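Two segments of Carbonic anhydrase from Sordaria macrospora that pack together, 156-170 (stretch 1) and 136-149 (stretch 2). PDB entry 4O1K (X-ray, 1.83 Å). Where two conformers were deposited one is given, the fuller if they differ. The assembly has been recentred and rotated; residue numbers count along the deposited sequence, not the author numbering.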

# COMPACT_ATOMS: atom_id res chain seq x y z
N ALA A 156 -31.64 1.73 8.65
CA ALA A 156 -31.82 2.66 7.53
C ALA A 156 -30.55 3.49 7.28
O ALA A 156 -30.12 3.69 6.14
CB ALA A 156 -33.01 3.56 7.78
N ARG A 157 -29.96 3.99 8.38
CA ARG A 157 -28.69 4.70 8.30
C ARG A 157 -27.57 3.85 7.69
O ARG A 157 -26.80 4.33 6.87
CB ARG A 157 -28.26 5.22 9.68
CG ARG A 157 -27.26 6.35 9.62
CD ARG A 157 -26.82 6.77 11.01
NE ARG A 157 -27.98 6.97 11.87
CZ ARG A 157 -28.13 6.38 13.05
NH1 ARG A 157 -27.19 5.57 13.52
NH2 ARG A 157 -29.22 6.60 13.77
N TYR A 158 -27.54 2.59 8.09
CA TYR A 158 -26.53 1.64 7.66
C TYR A 158 -26.66 1.36 6.16
O TYR A 158 -25.66 1.32 5.42
CB TYR A 158 -26.73 0.40 8.53
CG TYR A 158 -25.98 -0.84 8.14
CD1 TYR A 158 -24.73 -0.77 7.55
CD2 TYR A 158 -26.54 -2.08 8.36
CE1 TYR A 158 -24.06 -1.93 7.19
CE2 TYR A 158 -25.87 -3.23 8.02
CZ TYR A 158 -24.64 -3.14 7.42
OH TYR A 158 -23.97 -4.28 7.08
N GLU A 159 -27.90 1.20 5.70
CA GLU A 159 -28.17 0.95 4.28
C GLU A 159 -27.80 2.18 3.46
O GLU A 159 -27.22 2.07 2.35
CB GLU A 159 -29.64 0.54 4.08
CG GLU A 159 -29.99 -0.75 4.82
CD GLU A 159 -31.38 -1.28 4.52
OE1 GLU A 159 -32.24 -0.50 4.03
OE2 GLU A 159 -31.61 -2.48 4.78
N ARG A 160 -28.09 3.36 4.02
CA ARG A 160 -27.75 4.59 3.33
C ARG A 160 -26.24 4.69 3.22
O ARG A 160 -25.74 5.09 2.19
CB ARG A 160 -28.33 5.82 4.04
CG ARG A 160 -28.23 7.12 3.24
CD ARG A 160 -28.84 7.00 1.82
NE ARG A 160 -28.58 8.20 1.03
CZ ARG A 160 -28.37 8.20 -0.28
NH1 ARG A 160 -28.39 7.06 -0.95
NH2 ARG A 160 -28.12 9.33 -0.92
N LEU A 161 -25.52 4.34 4.29
CA LEU A 161 -24.05 4.32 4.26
C LEU A 161 -23.50 3.37 3.21
O LEU A 161 -22.50 3.67 2.54
CB LEU A 161 -23.49 3.93 5.63
CG LEU A 161 -21.97 3.84 5.73
CD1 LEU A 161 -21.31 5.15 5.31
CD2 LEU A 161 -21.54 3.45 7.14
N VAL A 162 -24.14 2.22 3.06
CA VAL A 162 -23.71 1.25 2.05
C VAL A 162 -23.81 1.93 0.68
O VAL A 162 -22.85 1.84 -0.16
CB VAL A 162 -24.62 0.00 2.08
CG1 VAL A 162 -24.55 -0.77 0.78
CG2 VAL A 162 -24.23 -0.90 3.26
N GLU A 163 -24.93 2.63 0.49
CA GLU A 163 -25.19 3.31 -0.80
C GLU A 163 -24.18 4.44 -1.07
O GLU A 163 -23.59 4.56 -2.16
CB GLU A 163 -26.63 3.87 -0.81
CG GLU A 163 -27.69 2.75 -0.76
CD GLU A 163 -29.11 3.27 -0.54
OE1 GLU A 163 -29.30 4.49 -0.35
OE2 GLU A 163 -30.03 2.43 -0.56
N LEU A 164 -24.02 5.32 -0.09
CA LEU A 164 -23.05 6.41 -0.22
C LEU A 164 -21.63 5.90 -0.42
O LEU A 164 -20.82 6.56 -1.08
CB LEU A 164 -23.11 7.32 1.00
CG LEU A 164 -24.44 8.10 0.99
CD1 LEU A 164 -24.65 8.74 2.33
CD2 LEU A 164 -24.38 9.15 -0.08
N ASN A 165 -21.29 4.78 0.19
CA ASN A 165 -19.97 4.19 -0.01
C ASN A 165 -19.85 3.79 -1.46
O ASN A 165 -18.85 4.09 -2.09
CB ASN A 165 -19.77 2.94 0.85
CG ASN A 165 -18.34 2.39 0.77
OD1 ASN A 165 -17.35 3.15 0.85
ND2 ASN A 165 -18.23 1.07 0.60
N VAL A 166 -20.85 3.10 -2.00
CA VAL A 166 -20.77 2.80 -3.44
C VAL A 166 -20.54 4.08 -4.27
O VAL A 166 -19.63 4.12 -5.11
CB VAL A 166 -22.02 2.12 -3.94
CG1 VAL A 166 -21.97 2.01 -5.50
CG2 VAL A 166 -22.07 0.70 -3.36
N TYR A 167 -21.34 5.12 -4.01
CA TYR A 167 -21.18 6.41 -4.74
C TYR A 167 -19.74 6.98 -4.62
O TYR A 167 -19.13 7.36 -5.63
CB TYR A 167 -22.24 7.41 -4.25
CG TYR A 167 -21.99 8.85 -4.64
CD1 TYR A 167 -22.41 9.34 -5.88
CD2 TYR A 167 -21.36 9.71 -3.77
CE1 TYR A 167 -22.19 10.68 -6.22
CE2 TYR A 167 -21.14 11.02 -4.10
CZ TYR A 167 -21.55 11.50 -5.32
OH TYR A 167 -21.31 12.82 -5.61
N GLU A 168 -19.21 7.04 -3.40
CA GLU A 168 -17.86 7.58 -3.17
C GLU A 168 -16.78 6.74 -3.84
O GLU A 168 -15.80 7.30 -4.36
CB GLU A 168 -17.55 7.76 -1.68
CG GLU A 168 -18.32 8.89 -1.00
CD GLU A 168 -18.06 10.27 -1.63
OE1 GLU A 168 -17.04 10.47 -2.32
OE2 GLU A 168 -18.89 11.18 -1.42
N GLN A 169 -16.93 5.40 -3.83
CA GLN A 169 -15.93 4.56 -4.50
C GLN A 169 -16.01 4.72 -6.01
O GLN A 169 -14.99 4.67 -6.73
CB GLN A 169 -16.01 3.08 -4.08
CG GLN A 169 -15.94 2.82 -2.55
CD GLN A 169 -14.86 3.62 -1.84
OE1 GLN A 169 -13.71 3.64 -2.27
NE2 GLN A 169 -15.23 4.28 -0.73
N CYS A 170 -17.22 4.95 -6.52
CA CYS A 170 -17.35 5.34 -7.93
C CYS A 170 -16.60 6.66 -8.24
O CYS A 170 -15.90 6.77 -9.26
CB CYS A 170 -18.81 5.51 -8.30
SG CYS A 170 -19.66 3.93 -8.44
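Stretch 2 136-149: NIRDVYRLHEKELD

Stretch 2 lies across the continuous helix 156-170 as two helical pieces joined by a turn at His144. The first, helix 136-143, crosses at 100° with an axial approach of 9.6 Å; the second, helix 145-149, which His144 N-caps, runs back at 148° to the N-to-C direction of stretch 1, with the axes 10.2 Å apart. Val140 therefore packs near Asn165, whereas Leu148 reaches the earlier turn at Arg157, with CA atoms 6.1 and 6.0 Å apart respectively.

Three side chains interlock as knobs. Val140, chi1 t, points toward stretch 1 and sits among Leu161, Asn165, Glu168 and Gln169, its CG2 3.6 Å from Asn165 OD1. Leu148 (m, t) leaves its backbone sideways, but its end enters the hollow formed by Arg157, Arg160, Leu161 and Leu164; its CD2 lies 4.0 Å from Leu164 CD1 and 3.8 Å from Arg160 CG. In return, Leu161 (t, p) fills the space between the two pieces: its CD1 is 4.0 Å from both Val140 CG1 and Leu148 CD1, while its CD2 lies 4.2 Å from Ile137 CG2.

His144, with chi1 m and chi2 near -85°, presents a ring face to Leu164 CD2, which lies 3.9 Å from the ring centroid in a CH-pi contact. The same pose directs NE2 to Glu168 OE2, a 2.8 Å hydrogen bond; the m, m bend of Glu168 brings its carboxylate to the ring edge. Glu147 extends (t, t) to meet Arg160, whose NE donates to OE2 of Glu147 at 2.8 Å within a salt bridge. Tyr141, chi1 t, places its OH 3.5 Å from Arg157 CD while donating to Asp149 OD1 at 2.5 Å, a bond that ties together the two pieces of stretch 2.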

# COMPACT_ATOMS: atom_id res chain seq x y z
N ASN A 136 -11.48 4.01 5.88
CA ASN A 136 -12.00 4.61 4.64
C ASN A 136 -13.50 4.75 4.65
O ASN A 136 -14.07 5.68 4.06
CB ASN A 136 -11.61 3.74 3.46
CG ASN A 136 -10.13 3.78 3.22
OD1 ASN A 136 -9.41 2.81 3.49
ND2 ASN A 136 -9.66 4.89 2.71
N ILE A 137 -14.15 3.80 5.32
CA ILE A 137 -15.58 3.79 5.35
C ILE A 137 -16.05 4.85 6.34
O ILE A 137 -17.04 5.57 6.10
CB ILE A 137 -16.09 2.42 5.79
CG1 ILE A 137 -15.74 1.36 4.73
CG2 ILE A 137 -17.59 2.49 6.03
CD1 ILE A 137 -15.75 -0.02 5.27
N ARG A 138 -15.32 4.98 7.44
CA ARG A 138 -15.64 6.02 8.38
C ARG A 138 -15.46 7.38 7.70
O ARG A 138 -16.23 8.29 7.97
CB ARG A 138 -14.81 5.88 9.64
CG ARG A 138 -15.16 4.63 10.44
CD ARG A 138 -14.50 4.65 11.84
NE ARG A 138 -13.09 4.32 11.77
CZ ARG A 138 -12.61 3.07 11.83
NH1 ARG A 138 -13.44 2.05 11.95
NH2 ARG A 138 -11.30 2.85 11.77
N ASP A 139 -14.50 7.49 6.78
CA ASP A 139 -14.30 8.72 6.03
C ASP A 139 -15.53 9.01 5.17
O ASP A 139 -15.99 10.16 5.08
CB ASP A 139 -13.05 8.66 5.15
CG ASP A 139 -11.76 8.85 5.95
OD1 ASP A 139 -11.83 9.21 7.14
OD2 ASP A 139 -10.67 8.65 5.36
N VAL A 140 -16.08 7.98 4.53
CA VAL A 140 -17.33 8.17 3.78
C VAL A 140 -18.43 8.73 4.68
O VAL A 140 -19.10 9.73 4.32
CB VAL A 140 -17.79 6.87 3.10
CG1 VAL A 140 -19.19 7.06 2.53
CG2 VAL A 140 -16.81 6.47 2.00
N TYR A 141 -18.61 8.13 5.86
CA TYR A 141 -19.61 8.65 6.82
C TYR A 141 -19.42 10.13 7.08
O TYR A 141 -20.38 10.91 7.01
CB TYR A 141 -19.54 7.90 8.17
CG TYR A 141 -20.75 8.15 9.07
CD1 TYR A 141 -21.73 7.18 9.24
CD2 TYR A 141 -20.92 9.37 9.72
CE1 TYR A 141 -22.85 7.41 10.05
CE2 TYR A 141 -22.04 9.61 10.52
CZ TYR A 141 -23.00 8.62 10.68
OH TYR A 141 -24.11 8.86 11.48
N ARG A 142 -18.19 10.53 7.40
CA ARG A 142 -17.92 11.92 7.73
C ARG A 142 -18.22 12.85 6.55
O ARG A 142 -18.65 13.97 6.76
CB ARG A 142 -16.48 12.08 8.24
CG ARG A 142 -16.23 11.34 9.55
CD ARG A 142 -14.77 11.45 10.04
NE ARG A 142 -14.59 10.68 11.27
CZ ARG A 142 -13.84 9.59 11.37
NH1 ARG A 142 -13.14 9.14 10.32
NH2 ARG A 142 -13.76 8.96 12.54
N LEU A 143 -18.06 12.36 5.32
CA LEU A 143 -18.33 13.16 4.13
C LEU A 143 -19.81 13.47 3.97
O LEU A 143 -20.19 14.37 3.21
CB LEU A 143 -17.82 12.45 2.88
CG LEU A 143 -16.35 12.68 2.52
CD1 LEU A 143 -15.89 11.72 1.47
CD2 LEU A 143 -16.15 14.10 2.05
N HIS A 144 -20.65 12.70 4.66
CA HIS A 144 -22.09 12.84 4.53
C HIS A 144 -22.71 12.84 5.91
O HIS A 144 -23.83 12.37 6.12
CB HIS A 144 -22.63 11.67 3.70
CG HIS A 144 -22.07 11.61 2.32
ND1 HIS A 144 -22.60 12.33 1.27
CD2 HIS A 144 -21.01 10.94 1.82
CE1 HIS A 144 -21.90 12.10 0.18
NE2 HIS A 144 -20.93 11.25 0.48
N GLU A 145 -21.97 13.39 6.87
CA GLU A 145 -22.30 13.25 8.27
C GLU A 145 -23.68 13.81 8.60
O GLU A 145 -24.45 13.21 9.36
CB GLU A 145 -21.27 13.99 9.09
CG GLU A 145 -21.21 13.54 10.50
CD GLU A 145 -20.14 14.25 11.26
OE1 GLU A 145 -19.08 14.53 10.66
OE2 GLU A 145 -20.36 14.52 12.45
N LYS A 146 -23.97 14.98 8.02
CA LYS A 146 -25.23 15.68 8.24
C LYS A 146 -26.42 14.83 7.78
O LYS A 146 -27.40 14.70 8.51
CB LYS A 146 -25.25 16.98 7.46
CG LYS A 146 -24.63 18.16 8.15
CD LYS A 146 -24.86 19.38 7.27
CE LYS A 146 -24.73 20.68 8.04
NZ LYS A 146 -25.42 21.79 7.28
N GLU A 147 -26.32 14.28 6.57
CA GLU A 147 -27.41 13.47 6.01
C GLU A 147 -27.58 12.20 6.82
O GLU A 147 -28.71 11.81 7.15
CB GLU A 147 -27.14 13.12 4.54
CG GLU A 147 -28.07 12.05 3.99
CD GLU A 147 -27.77 11.66 2.54
OE1 GLU A 147 -26.81 12.21 1.95
OE2 GLU A 147 -28.49 10.80 2.01
N LEU A 148 -26.47 11.55 7.16
CA LEU A 148 -26.52 10.27 7.84
C LEU A 148 -27.05 10.38 9.27
O LEU A 148 -27.93 9.61 9.66
CB LEU A 148 -25.16 9.57 7.79
CG LEU A 148 -24.81 8.96 6.42
CD1 LEU A 148 -23.33 8.50 6.32
CD2 LEU A 148 -25.76 7.81 6.11
N ASP A 149 -26.52 11.34 10.02
CA ASP A 149 -26.96 11.56 11.39
C ASP A 149 -28.43 11.90 11.48
O ASP A 149 -29.07 11.62 12.48
CB ASP A 149 -26.16 12.70 12.03
CG ASP A 149 -24.78 12.28 12.49
OD1 ASP A 149 -24.54 11.05 12.64
OD2 ASP A 149 -23.94 13.18 12.73
O HOH W 1 -13.39 6.17 0.98